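Local structure of putative uncharacterized protein (Burkholderia ambifaria, 3W21) at residues 28-33 against 239-244; 172-177 against 261-266; 10-15 against 34-39; 179-184 against 253-258. The protein is of unknown function but probably acts as a metal- and 2-oxoglutarate-dependent dioxygenase related to prolyl 4-hydroxylase, with zinc and 2-oxoglutarate bound in this crystal. All coordinates share one frame; numbering follows the deposited sequence.

Contact 1: residues 28-33 against 239-244; sequences HALDAD and LFQSKN. With AKG (2-oxoglutaric acid), chain D.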
# COMPACT_ATOMS: atom_id res chain seq x y z
N HIS A 28 -21.20 6.92 -21.47
CA HIS A 28 -21.89 5.74 -22.00
C HIS A 28 -21.55 5.54 -23.47
O HIS A 28 -21.35 4.43 -23.90
CB HIS A 28 -23.41 5.84 -21.83
CG HIS A 28 -24.15 4.81 -22.64
ND1 HIS A 28 -24.36 3.55 -22.18
CD2 HIS A 28 -24.64 4.84 -23.96
CE1 HIS A 28 -24.98 2.83 -23.15
NE2 HIS A 28 -25.14 3.61 -24.23
N ALA A 29 -21.50 6.60 -24.28
CA ALA A 29 -21.14 6.38 -25.69
C ALA A 29 -19.73 5.83 -25.84
O ALA A 29 -19.47 5.00 -26.71
CB ALA A 29 -21.26 7.69 -26.47
N LEU A 30 -18.79 6.37 -25.07
CA LEU A 30 -17.44 5.76 -25.09
C LEU A 30 -17.44 4.30 -24.65
O LEU A 30 -16.87 3.44 -25.32
CB LEU A 30 -16.46 6.55 -24.22
CG LEU A 30 -16.18 7.91 -24.82
CD1 LEU A 30 -15.67 8.88 -23.76
CD2 LEU A 30 -15.18 7.73 -25.98
N ASP A 31 -18.07 4.01 -23.52
CA ASP A 31 -18.15 2.67 -23.02
C ASP A 31 -18.85 1.75 -24.02
O ASP A 31 -18.52 0.55 -24.15
CB ASP A 31 -18.95 2.66 -21.68
CG ASP A 31 -18.82 1.35 -20.92
OD1 ASP A 31 -17.71 0.79 -20.83
OD2 ASP A 31 -19.84 0.89 -20.40
N ALA A 32 -19.77 2.30 -24.79
CA ALA A 32 -20.41 1.49 -25.83
C ALA A 32 -19.54 1.39 -27.10
O ALA A 32 -19.91 0.76 -28.07
CB ALA A 32 -21.88 2.00 -26.12
N ASP A 33 -18.32 1.92 -27.10
CA ASP A 33 -17.52 1.90 -28.35
C ASP A 33 -18.22 2.60 -29.50
O ASP A 33 -18.06 2.23 -30.65
CB ASP A 33 -17.03 0.48 -28.74
CG ASP A 33 -15.87 0.52 -29.67
OD1 ASP A 33 -15.12 1.52 -29.65
OD2 ASP A 33 -15.72 -0.39 -30.49
N LEU A 239 -12.36 13.16 -22.97
CA LEU A 239 -12.65 11.78 -22.56
C LEU A 239 -12.26 10.90 -23.79
O LEU A 239 -12.61 11.21 -24.94
CB LEU A 239 -14.15 11.66 -22.30
CG LEU A 239 -14.63 12.51 -21.13
CD1 LEU A 239 -16.15 12.43 -21.10
CD2 LEU A 239 -13.98 11.94 -19.85
N PHE A 240 -11.54 9.82 -23.55
CA PHE A 240 -11.07 9.00 -24.66
C PHE A 240 -10.75 7.58 -24.22
O PHE A 240 -10.54 7.33 -23.03
CB PHE A 240 -9.83 9.64 -25.31
CG PHE A 240 -8.60 9.64 -24.39
CD1 PHE A 240 -8.46 10.59 -23.39
CD2 PHE A 240 -7.55 8.71 -24.60
CE1 PHE A 240 -7.35 10.61 -22.54
CE2 PHE A 240 -6.46 8.73 -23.75
CZ PHE A 240 -6.34 9.68 -22.75
N GLN A 241 -10.68 6.66 -25.21
CA GLN A 241 -10.40 5.25 -24.94
C GLN A 241 -8.85 5.16 -24.84
O GLN A 241 -8.13 5.37 -25.84
CB GLN A 241 -10.91 4.39 -26.09
CG GLN A 241 -12.44 4.41 -26.16
CD GLN A 241 -13.05 3.25 -26.96
OE1 GLN A 241 -14.05 3.43 -27.68
NE2 GLN A 241 -12.43 2.09 -26.90
N SER A 242 -8.36 4.97 -23.63
CA SER A 242 -6.91 5.14 -23.35
C SER A 242 -6.06 3.94 -23.82
O SER A 242 -4.82 4.02 -23.81
CB SER A 242 -6.69 5.40 -21.85
OG SER A 242 -7.10 4.21 -21.12
N LYS A 243 -6.69 2.86 -24.26
CA LYS A 243 -5.93 1.76 -24.89
C LYS A 243 -5.39 2.10 -26.32
O LYS A 243 -4.46 1.48 -26.77
CB LYS A 243 -6.78 0.49 -24.91
CG LYS A 243 -6.77 -0.18 -23.53
CD LYS A 243 -7.57 -1.50 -23.56
CE LYS A 243 -7.03 -2.53 -24.49
NZ LYS A 243 -5.55 -2.77 -24.38
N ASN A 244 -5.97 3.10 -26.99
CA ASN A 244 -5.42 3.59 -28.26
C ASN A 244 -4.16 4.36 -28.02
O ASN A 244 -4.14 5.20 -27.16
CB ASN A 244 -6.45 4.46 -28.95
CG ASN A 244 -7.54 3.62 -29.56
OD1 ASN A 244 -7.44 3.17 -30.68
ND2 ASN A 244 -8.49 3.33 -28.81
C1 AKG D . -3.67 10.63 -20.16
O1 AKG D . -3.41 9.40 -20.07
O2 AKG D . -4.76 11.13 -19.78
C2 AKG D . -2.63 11.48 -20.77
O5 AKG D . -1.92 11.06 -21.68
C3 AKG D . -2.40 12.89 -20.26
C4 AKG D . -3.51 13.82 -20.75
C5 AKG D . -3.20 15.21 -20.23
O3 AKG D . -3.02 16.08 -21.10
O4 AKG D . -3.10 15.44 -18.99

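Contact 2: residues 172-177 against 261-266; sequences RSFPRQ and FLIHTE. With AKG (2-oxoglutaric acid), chain D.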
# COMPACT_ATOMS: atom_id res chain seq x y z
N ARG A 172 -6.54 -8.28 -15.54
CA ARG A 172 -7.69 -8.14 -16.48
C ARG A 172 -7.64 -6.82 -17.21
O ARG A 172 -7.52 -5.79 -16.55
CB ARG A 172 -9.05 -8.18 -15.79
CG ARG A 172 -10.14 -8.57 -16.80
CD ARG A 172 -11.53 -7.91 -16.84
NE ARG A 172 -12.35 -8.06 -15.67
CZ ARG A 172 -13.68 -7.92 -15.60
NH1 ARG A 172 -14.45 -7.66 -16.66
NH2 ARG A 172 -14.24 -8.05 -14.42
N SER A 173 -7.75 -6.87 -18.55
CA SER A 173 -7.80 -5.68 -19.39
C SER A 173 -9.26 -5.26 -19.56
O SER A 173 -10.12 -6.12 -19.69
CB SER A 173 -7.22 -5.95 -20.74
OG SER A 173 -7.17 -4.71 -21.53
N PHE A 174 -9.50 -3.95 -19.56
CA PHE A 174 -10.83 -3.38 -19.84
C PHE A 174 -10.76 -2.65 -21.20
O PHE A 174 -10.11 -1.61 -21.29
CB PHE A 174 -11.22 -2.40 -18.72
CG PHE A 174 -11.46 -3.08 -17.40
CD1 PHE A 174 -12.76 -3.31 -16.95
CD2 PHE A 174 -10.39 -3.53 -16.62
CE1 PHE A 174 -12.99 -3.97 -15.76
CE2 PHE A 174 -10.62 -4.21 -15.41
CZ PHE A 174 -11.93 -4.42 -14.99
N PRO A 175 -11.44 -3.18 -22.25
CA PRO A 175 -11.19 -2.59 -23.57
C PRO A 175 -11.72 -1.16 -23.71
O PRO A 175 -11.21 -0.40 -24.54
CB PRO A 175 -11.86 -3.55 -24.56
CG PRO A 175 -12.78 -4.40 -23.74
CD PRO A 175 -12.19 -4.46 -22.35
N ARG A 176 -12.67 -0.78 -22.85
CA ARG A 176 -13.22 0.57 -22.92
C ARG A 176 -12.61 1.46 -21.80
O ARG A 176 -13.20 2.43 -21.35
CB ARG A 176 -14.75 0.55 -22.93
CG ARG A 176 -15.35 -0.38 -24.02
CD ARG A 176 -14.77 -0.01 -25.43
NE ARG A 176 -14.82 -1.24 -26.24
CZ ARG A 176 -14.05 -1.51 -27.25
NH1 ARG A 176 -14.21 -2.68 -27.89
NH2 ARG A 176 -13.17 -0.62 -27.65
N GLN A 177 -11.43 1.10 -21.31
CA GLN A 177 -10.89 1.94 -20.23
C GLN A 177 -10.82 3.38 -20.77
O GLN A 177 -10.36 3.60 -21.91
CB GLN A 177 -9.52 1.42 -19.82
CG GLN A 177 -8.81 2.40 -18.87
CD GLN A 177 -7.46 1.89 -18.36
OE1 GLN A 177 -6.51 2.70 -18.10
NE2 GLN A 177 -7.35 0.57 -18.14
N PHE A 261 -8.61 8.10 -14.69
CA PHE A 261 -9.07 7.10 -15.61
C PHE A 261 -10.31 6.40 -15.05
O PHE A 261 -10.50 6.33 -13.85
CB PHE A 261 -7.94 6.06 -15.81
CG PHE A 261 -6.72 6.61 -16.52
CD1 PHE A 261 -6.60 6.48 -17.91
CD2 PHE A 261 -5.69 7.20 -15.80
CE1 PHE A 261 -5.50 6.92 -18.57
CE2 PHE A 261 -4.53 7.66 -16.47
CZ PHE A 261 -4.45 7.52 -17.87
N LEU A 262 -11.06 5.76 -15.93
CA LEU A 262 -12.31 5.07 -15.52
C LEU A 262 -12.31 3.69 -16.11
O LEU A 262 -11.94 3.51 -17.26
CB LEU A 262 -13.54 5.80 -16.12
CG LEU A 262 -13.71 7.25 -15.61
CD1 LEU A 262 -14.43 8.16 -16.63
CD2 LEU A 262 -14.54 7.19 -14.35
N ILE A 263 -12.74 2.71 -15.32
CA ILE A 263 -13.12 1.41 -15.88
C ILE A 263 -14.52 1.07 -15.37
O ILE A 263 -14.89 1.44 -14.25
CB ILE A 263 -12.11 0.31 -15.54
CG1 ILE A 263 -11.86 0.19 -14.00
CG2 ILE A 263 -10.83 0.59 -16.35
CD1 ILE A 263 -10.95 -1.04 -13.65
N HIS A 264 -15.25 0.33 -16.16
CA HIS A 264 -16.63 -0.00 -15.80
C HIS A 264 -16.63 -1.40 -15.29
O HIS A 264 -16.52 -2.33 -16.08
CB HIS A 264 -17.47 0.06 -17.07
CG HIS A 264 -18.97 0.04 -16.81
ND1 HIS A 264 -19.50 -0.17 -15.57
CD2 HIS A 264 -20.04 0.24 -17.66
CE1 HIS A 264 -20.85 -0.11 -15.63
NE2 HIS A 264 -21.18 0.13 -16.91
N THR A 265 -16.65 -1.60 -13.97
CA THR A 265 -16.47 -2.98 -13.48
C THR A 265 -17.86 -3.54 -13.27
O THR A 265 -18.82 -2.78 -13.35
CB THR A 265 -15.69 -3.06 -12.13
OG1 THR A 265 -16.43 -2.40 -11.11
CG2 THR A 265 -14.28 -2.43 -12.25
N GLU A 266 -17.95 -4.85 -13.01
CA GLU A 266 -19.20 -5.46 -12.53
C GLU A 266 -19.84 -4.70 -11.35
O GLU A 266 -21.06 -4.73 -11.21
CB GLU A 266 -19.00 -6.93 -12.11
CG GLU A 266 -17.80 -7.67 -12.73
CD GLU A 266 -18.01 -8.17 -14.16
OE1 GLU A 266 -19.19 -8.21 -14.61
OE2 GLU A 266 -17.01 -8.53 -14.83
C1 AKG D . -3.67 10.63 -20.16
O1 AKG D . -3.41 9.40 -20.07
O2 AKG D . -4.76 11.13 -19.78
C2 AKG D . -2.63 11.48 -20.77
O5 AKG D . -1.92 11.06 -21.68
C3 AKG D . -2.40 12.89 -20.26
C4 AKG D . -3.51 13.82 -20.75
C5 AKG D . -3.20 15.21 -20.23
O3 AKG D . -3.02 16.08 -21.10
O4 AKG D . -3.10 15.44 -18.99

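Contact 3: residues 10-15 against 34-39; sequences MRFGTA and EADAIV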
# COMPACT_ATOMS: atom_id res chain seq x y z
N MSE A 10 -15.77 12.37 -31.62
CA MSE A 10 -14.85 12.01 -32.69
C MSE A 10 -14.79 10.51 -32.81
O MSE A 10 -14.63 9.76 -31.82
CB MSE A 10 -13.42 12.52 -32.46
CG MSE A 10 -13.10 13.97 -32.83
SE MSE A 10 -13.70 15.14 -31.39
CE MSE A 10 -13.26 14.21 -29.75
N ARG A 11 -14.87 10.04 -34.05
CA ARG A 11 -14.57 8.63 -34.40
C ARG A 11 -13.59 8.68 -35.52
O ARG A 11 -13.70 9.57 -36.39
CB ARG A 11 -15.79 7.91 -34.96
CG ARG A 11 -16.92 7.55 -34.02
CD ARG A 11 -17.25 6.04 -34.13
NE ARG A 11 -16.82 5.31 -32.91
CZ ARG A 11 -15.68 4.63 -32.79
NH1 ARG A 11 -14.88 4.58 -33.85
NH2 ARG A 11 -15.34 4.03 -31.60
N PHE A 12 -12.61 7.75 -35.54
CA PHE A 12 -11.56 7.74 -36.56
C PHE A 12 -12.17 7.82 -37.95
O PHE A 12 -13.14 7.12 -38.24
CB PHE A 12 -10.73 6.44 -36.53
CG PHE A 12 -9.85 6.34 -35.33
CD1 PHE A 12 -8.74 7.21 -35.17
CD2 PHE A 12 -10.13 5.42 -34.33
CE1 PHE A 12 -7.96 7.13 -34.04
CE2 PHE A 12 -9.36 5.39 -33.15
CZ PHE A 12 -8.28 6.24 -33.02
N GLY A 13 -11.55 8.63 -38.79
CA GLY A 13 -11.90 8.75 -40.22
C GLY A 13 -13.22 9.43 -40.53
O GLY A 13 -13.68 9.35 -41.67
N THR A 14 -13.84 10.07 -39.55
CA THR A 14 -15.19 10.60 -39.75
C THR A 14 -15.42 11.97 -39.08
O THR A 14 -14.76 12.29 -38.10
CB THR A 14 -16.30 9.54 -39.44
OG1 THR A 14 -17.21 10.06 -38.50
CG2 THR A 14 -15.75 8.23 -38.87
N ALA A 15 -16.31 12.80 -39.65
CA ALA A 15 -16.53 14.17 -39.14
C ALA A 15 -17.04 14.12 -37.72
O ALA A 15 -17.76 13.19 -37.40
CB ALA A 15 -17.54 14.95 -40.02
N GLU A 34 -18.95 3.65 -29.18
CA GLU A 34 -19.64 4.48 -30.21
C GLU A 34 -18.83 5.73 -30.50
O GLU A 34 -19.22 6.52 -31.36
CB GLU A 34 -21.02 4.91 -29.68
CG GLU A 34 -22.02 3.79 -29.81
CD GLU A 34 -23.29 4.08 -29.01
OE1 GLU A 34 -23.45 5.22 -28.52
OE2 GLU A 34 -24.10 3.14 -28.86
N ALA A 35 -17.70 5.93 -29.80
CA ALA A 35 -16.85 7.12 -30.05
C ALA A 35 -15.43 6.79 -29.59
O ALA A 35 -15.24 5.91 -28.71
CB ALA A 35 -17.38 8.34 -29.26
N ASP A 36 -14.44 7.50 -30.13
CA ASP A 36 -13.06 7.21 -29.74
C ASP A 36 -12.58 8.26 -28.75
O ASP A 36 -11.81 7.95 -27.89
CB ASP A 36 -12.16 7.10 -30.96
CG ASP A 36 -12.63 5.98 -31.90
OD1 ASP A 36 -12.59 4.81 -31.45
OD2 ASP A 36 -13.07 6.28 -33.06
N ALA A 37 -13.09 9.46 -28.87
CA ALA A 37 -12.76 10.57 -28.00
C ALA A 37 -13.94 11.55 -27.99
O ALA A 37 -14.63 11.70 -29.02
CB ALA A 37 -11.52 11.26 -28.52
N ILE A 38 -14.20 12.17 -26.85
CA ILE A 38 -15.24 13.24 -26.78
C ILE A 38 -14.67 14.46 -26.06
O ILE A 38 -14.05 14.31 -25.03
CB ILE A 38 -16.48 12.76 -26.06
CG1 ILE A 38 -17.08 11.57 -26.82
CG2 ILE A 38 -17.53 13.91 -25.91
CD1 ILE A 38 -18.30 11.00 -26.14
N VAL A 39 -14.83 15.66 -26.63
CA VAL A 39 -14.30 16.89 -26.02
C VAL A 39 -15.51 17.76 -25.66
O VAL A 39 -16.34 18.02 -26.54
CB VAL A 39 -13.30 17.60 -26.98
CG1 VAL A 39 -12.78 18.95 -26.42
CG2 VAL A 39 -12.11 16.71 -27.18

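Contact 4: residues 179-184 against 253-258; sequences GGFLTI and STRRTM. With AKG (2-oxoglutaric acid), chain D.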
# COMPACT_ATOMS: atom_id res chain seq x y z
N GLY A 179 -9.56 7.56 -20.41
CA GLY A 179 -8.87 8.64 -19.72
C GLY A 179 -9.77 9.85 -19.78
O GLY A 179 -10.50 10.05 -20.82
N GLY A 180 -9.75 10.69 -18.71
CA GLY A 180 -10.53 11.93 -18.74
C GLY A 180 -9.60 12.99 -18.16
O GLY A 180 -9.03 12.81 -17.04
N PHE A 181 -9.43 14.08 -18.91
CA PHE A 181 -8.65 15.17 -18.39
C PHE A 181 -9.28 16.52 -18.76
O PHE A 181 -9.69 16.73 -19.88
CB PHE A 181 -7.15 15.09 -18.75
CG PHE A 181 -6.83 15.28 -20.25
CD1 PHE A 181 -6.55 16.56 -20.77
CD2 PHE A 181 -6.80 14.19 -21.13
CE1 PHE A 181 -6.20 16.73 -22.13
CE2 PHE A 181 -6.49 14.36 -22.52
CZ PHE A 181 -6.16 15.63 -23.02
N LEU A 182 -9.29 17.40 -17.76
CA LEU A 182 -9.78 18.76 -17.91
C LEU A 182 -8.57 19.63 -18.09
O LEU A 182 -7.65 19.59 -17.27
CB LEU A 182 -10.48 19.13 -16.59
CG LEU A 182 -10.93 20.57 -16.44
CD1 LEU A 182 -11.74 20.96 -17.67
CD2 LEU A 182 -11.70 20.71 -15.09
N THR A 183 -8.56 20.44 -19.14
CA THR A 183 -7.45 21.39 -19.35
C THR A 183 -7.75 22.68 -18.57
O THR A 183 -8.87 23.22 -18.65
CB THR A 183 -7.23 21.69 -20.86
OG1 THR A 183 -6.77 20.49 -21.54
CG2 THR A 183 -6.13 22.70 -21.03
N ILE A 184 -6.75 23.14 -17.82
CA ILE A 184 -6.88 24.33 -17.01
C ILE A 184 -6.12 25.51 -17.63
O ILE A 184 -6.65 26.59 -17.63
CB ILE A 184 -6.38 24.14 -15.55
CG1 ILE A 184 -7.29 23.18 -14.78
CG2 ILE A 184 -6.34 25.50 -14.81
CD1 ILE A 184 -8.77 23.47 -14.84
N SER A 253 4.99 26.81 -23.64
CA SER A 253 4.89 27.32 -22.26
C SER A 253 4.15 26.34 -21.31
O SER A 253 3.71 25.25 -21.72
CB SER A 253 4.21 28.69 -22.25
OG SER A 253 3.00 28.67 -22.98
N THR A 254 4.02 26.73 -20.04
CA THR A 254 3.39 25.86 -19.06
C THR A 254 1.96 25.50 -19.42
O THR A 254 1.19 26.39 -19.76
CB THR A 254 3.33 26.44 -17.63
OG1 THR A 254 4.54 27.12 -17.33
CG2 THR A 254 3.15 25.28 -16.62
N ARG A 255 1.65 24.21 -19.28
CA ARG A 255 0.32 23.64 -19.55
C ARG A 255 -0.12 22.94 -18.27
O ARG A 255 0.69 22.24 -17.63
CB ARG A 255 0.37 22.64 -20.74
CG ARG A 255 -1.00 22.10 -21.18
CD ARG A 255 -0.99 21.04 -22.29
NE ARG A 255 -0.70 19.71 -21.78
CZ ARG A 255 -1.46 18.62 -21.93
NH1 ARG A 255 -2.60 18.63 -22.64
NH2 ARG A 255 -1.04 17.48 -21.38
N ARG A 256 -1.37 23.16 -17.87
CA ARG A 256 -1.89 22.55 -16.65
C ARG A 256 -3.18 21.75 -16.96
O ARG A 256 -4.06 22.24 -17.67
CB ARG A 256 -2.15 23.63 -15.58
CG ARG A 256 -0.88 24.18 -14.97
CD ARG A 256 -1.18 25.07 -13.79
NE ARG A 256 -1.97 26.23 -14.16
CZ ARG A 256 -2.90 26.75 -13.37
NH1 ARG A 256 -3.14 26.20 -12.19
NH2 ARG A 256 -3.59 27.81 -13.77
N THR A 257 -3.23 20.52 -16.45
CA THR A 257 -4.42 19.64 -16.55
C THR A 257 -4.66 18.88 -15.25
O THR A 257 -3.79 18.84 -14.37
CB THR A 257 -4.28 18.56 -17.66
OG1 THR A 257 -3.22 17.67 -17.33
CG2 THR A 257 -4.04 19.18 -19.07
N MSE A 258 -5.84 18.27 -15.14
CA MSE A 258 -6.19 17.43 -14.00
C MSE A 258 -6.73 16.19 -14.66
O MSE A 258 -7.58 16.34 -15.53
CB MSE A 258 -7.48 18.12 -13.51
CG MSE A 258 -7.58 18.30 -12.05
SE MSE A 258 -9.10 19.59 -11.95
CE MSE A 258 -7.85 21.04 -11.82
C1 AKG D . -3.67 10.63 -20.16
O1 AKG D . -3.41 9.40 -20.07
O2 AKG D . -4.76 11.13 -19.78
C2 AKG D . -2.63 11.48 -20.77
O5 AKG D . -1.92 11.06 -21.68
C3 AKG D . -2.40 12.89 -20.26
C4 AKG D . -3.51 13.82 -20.75
C5 AKG D . -3.20 15.21 -20.23
O3 AKG D . -3.02 16.08 -21.10
O4 AKG D . -3.10 15.44 -18.99

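Contact 1: residues 28-33 against 239-244
Leu30, in the last turn of its helix, faces Gln241 at the end of its strand with CA atoms 7.1 Å apart, and just beyond the helix Asp33 takes a positive phi that closes it in a Schellman motif. The main apolar meeting is between leucines. Leu30 sends CD1 onto the beta carbon of Leu239, CD1 to CB 3.5 Å, a tight fit in which the two side chains cross at about a right angle. The other methyl, CD2, lies 4.3 Å from CG of Gln241, so the fork of Leu30 rests on two strand residues that alternate with Phe240. Past the helix end, the carboxylate of Asp33 comes up to the terminal amide of Gln241, and the same carboxylate makes a salt bridge with Arg11. Phe240 points away from the helix. Its ring carries an edge to 2-oxoglutarate, CZ to O2 3.7 Å, and meets the zinc ligand His246 edge-to-face. The strand thus separates a leucine-packed side from the metal site. Around it, Leu30 also packs on Ile38 and Leu178, from strands 37-41 and 178-183, which flank strand 236-241 in the main sheet and share helix 23-31 as a cover.

Contact 2: residues 172-177 against 261-266
Phe174, Ile263 and Gln177 make up most of this contact, in which the loop leading into strand 178-183 lies along the far end of strand 255-265. Ile263 lies against one face of the Phe174 ring in a CH-pi contact: CD1 is 3.8 Å from the ring centroid and 17° off the normal, over the face but displaced toward the rim. Chi1 of 55° turns CG1 of Ile263 between its backbone N and carbonyl carbon; CD1 thereby goes over the ring, while CG2 wedges between the base of Phe174 and the Gln177 chain, 3.7 Å from Gln177 CG. The opposite face of the ring carries Arg172, with CD 3.9 Å above its plane, which makes the phenyl group the middle layer between an aliphatic methyl and an arginine chain. The methyl CG2 of Thr265 adds to the packing obliquely, 4.0 Å from CE1 of Phe174, and the hydroxyl of Thr265 bonds to Gly268 instead.

Where the backbones come closest, CA of Gln177 makes a CA-H...O contact of 3.5 Å with O of Leu262. At the outer end Arg172 NH2 bonds to Glu266 OE2 at 2.8 Å, on the anti lone pair, the guanidinium and carboxylate lying nearly coplanar; NH1 adds a weak bond to the same oxygen. Phe261, at the inner end, brings CZ to 3.1 Å from O1 of 2-oxoglutarate, close to the zinc. The chemistry therefore changes along the strand, from an exposed ion pair, perhaps influenced by a crystal neighbour, through an apolar middle, to an aromatic wall of the 2-oxoglutarate site.

Contact 3: residues 10-15 against 34-39
Asp36 and Arg11 reach each other through their torsions: chi1 of Asp36 sets CG beside its own backbone N (-60°), turning the carboxylate toward residues 10-12, while Arg11 bends at chi2 (-127°) and chi3 so that its guanidinium folds back over that carboxylate. The result is a salt bridge with Arg11 NH1 2.6 Å from Asp36 OD2. The two planes stand 76° apart, so the groups do not lie edge to edge; OD2 sits over one face of the guanidinium. The same oxygen accepts the backbone N of Phe12 at 2.9 Å, met on the anti side and somewhat out of the carboxylate plane, just where the chain enters a type II turn from Arg11 to Thr14.

The backbones pair antiparallel as far as Met10, a selenomethionine in this crystal. Its N bonds to Ala37 O at 2.9 Å. Its O takes two donors, Asp36 N at 2.8 Å and, more weakly, Ala37 N at 3.3 Å, because Asp36 and Ala37 both face Met10 in a classic beta bulge. The side chain of Met10 curls along the strand, bringing its CE to 3.6 Å from Ala37 CB and to 3.8 Å from Val39 CG2.

The bulge thus presents Asp36 to the turn, where one buried carboxylate oxygen is held by a charged group and a main-chain N-H. The arginine charge and the N-H of Phe12 would probably favour the ionised form of Asp36, though Arg11 also serves Asp33.

Contact 4: residues 179-184 against 253-258
This is an antiparallel strand pair in the main sheet of what the family identifies as the double-stranded beta-helix (jelly-roll) core of 2-oxoglutarate dioxygenases, and it forms part of the 2-oxoglutarate pocket. Leu182 and Met258, a selenomethionine here, are a hydrogen-bonded pair, Leu182 N to Met258 O 3.0 Å and Met258 N to Leu182 O 3.1 Å; Thr183 and Thr257 follow as a non-hydrogen-bonded pair. A further bond, Ile184 N to Arg256 O at 2.8 Å, comes where segment 179-184 turns its corner.

The two faces differ sharply. On the ligand face Thr257 OG1 donates to O4 of 2-oxoglutarate at 2.8 Å. With chi1 at 65° the hydroxyl is turned to the ligand and CG2 falls over the guanidinium of Arg255. Arg255 approaches the same carboxylate by its edge, with a weak bond from NH1 to O3; the modelled distance from NH2 is too short to be trusted. Phe181 lays its ring against the ligand chain, C4 lying 3.3 Å above the ring plane toward the rim. Tyr143 and Arg141 complete the grip on 2-oxoglutarate.

On the other face Leu182 and Met258 pack against Phe112, and Met258 CE touches Ile184 CG1. Beside them the guanidinium of Arg256 lies flat over a methyl, with Ile184 CG2 3.7 Å from NH2 of Arg256.

Overall arrangement
Strands 4-10, 37-41, 236-241, 178-183 and 255-265 lie side by side in this order, and the contacts are spread along that run of strands. Contact 3 pairs the first two strands; contact 1, with its centre about 9 Å away, is tied to it by Ile38 N meeting Leu239 O at 2.7 Å. Contact 1 joins contact 4 through Gly179 N and Phe240 O, and contact 2 through Ser242 N and Gln177 O. Contacts 2 and 4 share strand 255-265, their centres about 22 Å apart. Phe240, Phe261 and Phe181 bring contacts 1, 2 and 4 onto 2-oxoglutarate beside the zinc of His155, Asp157 and His246; the side chain of Val39 in contact 3 is about 11 Å from the ligand.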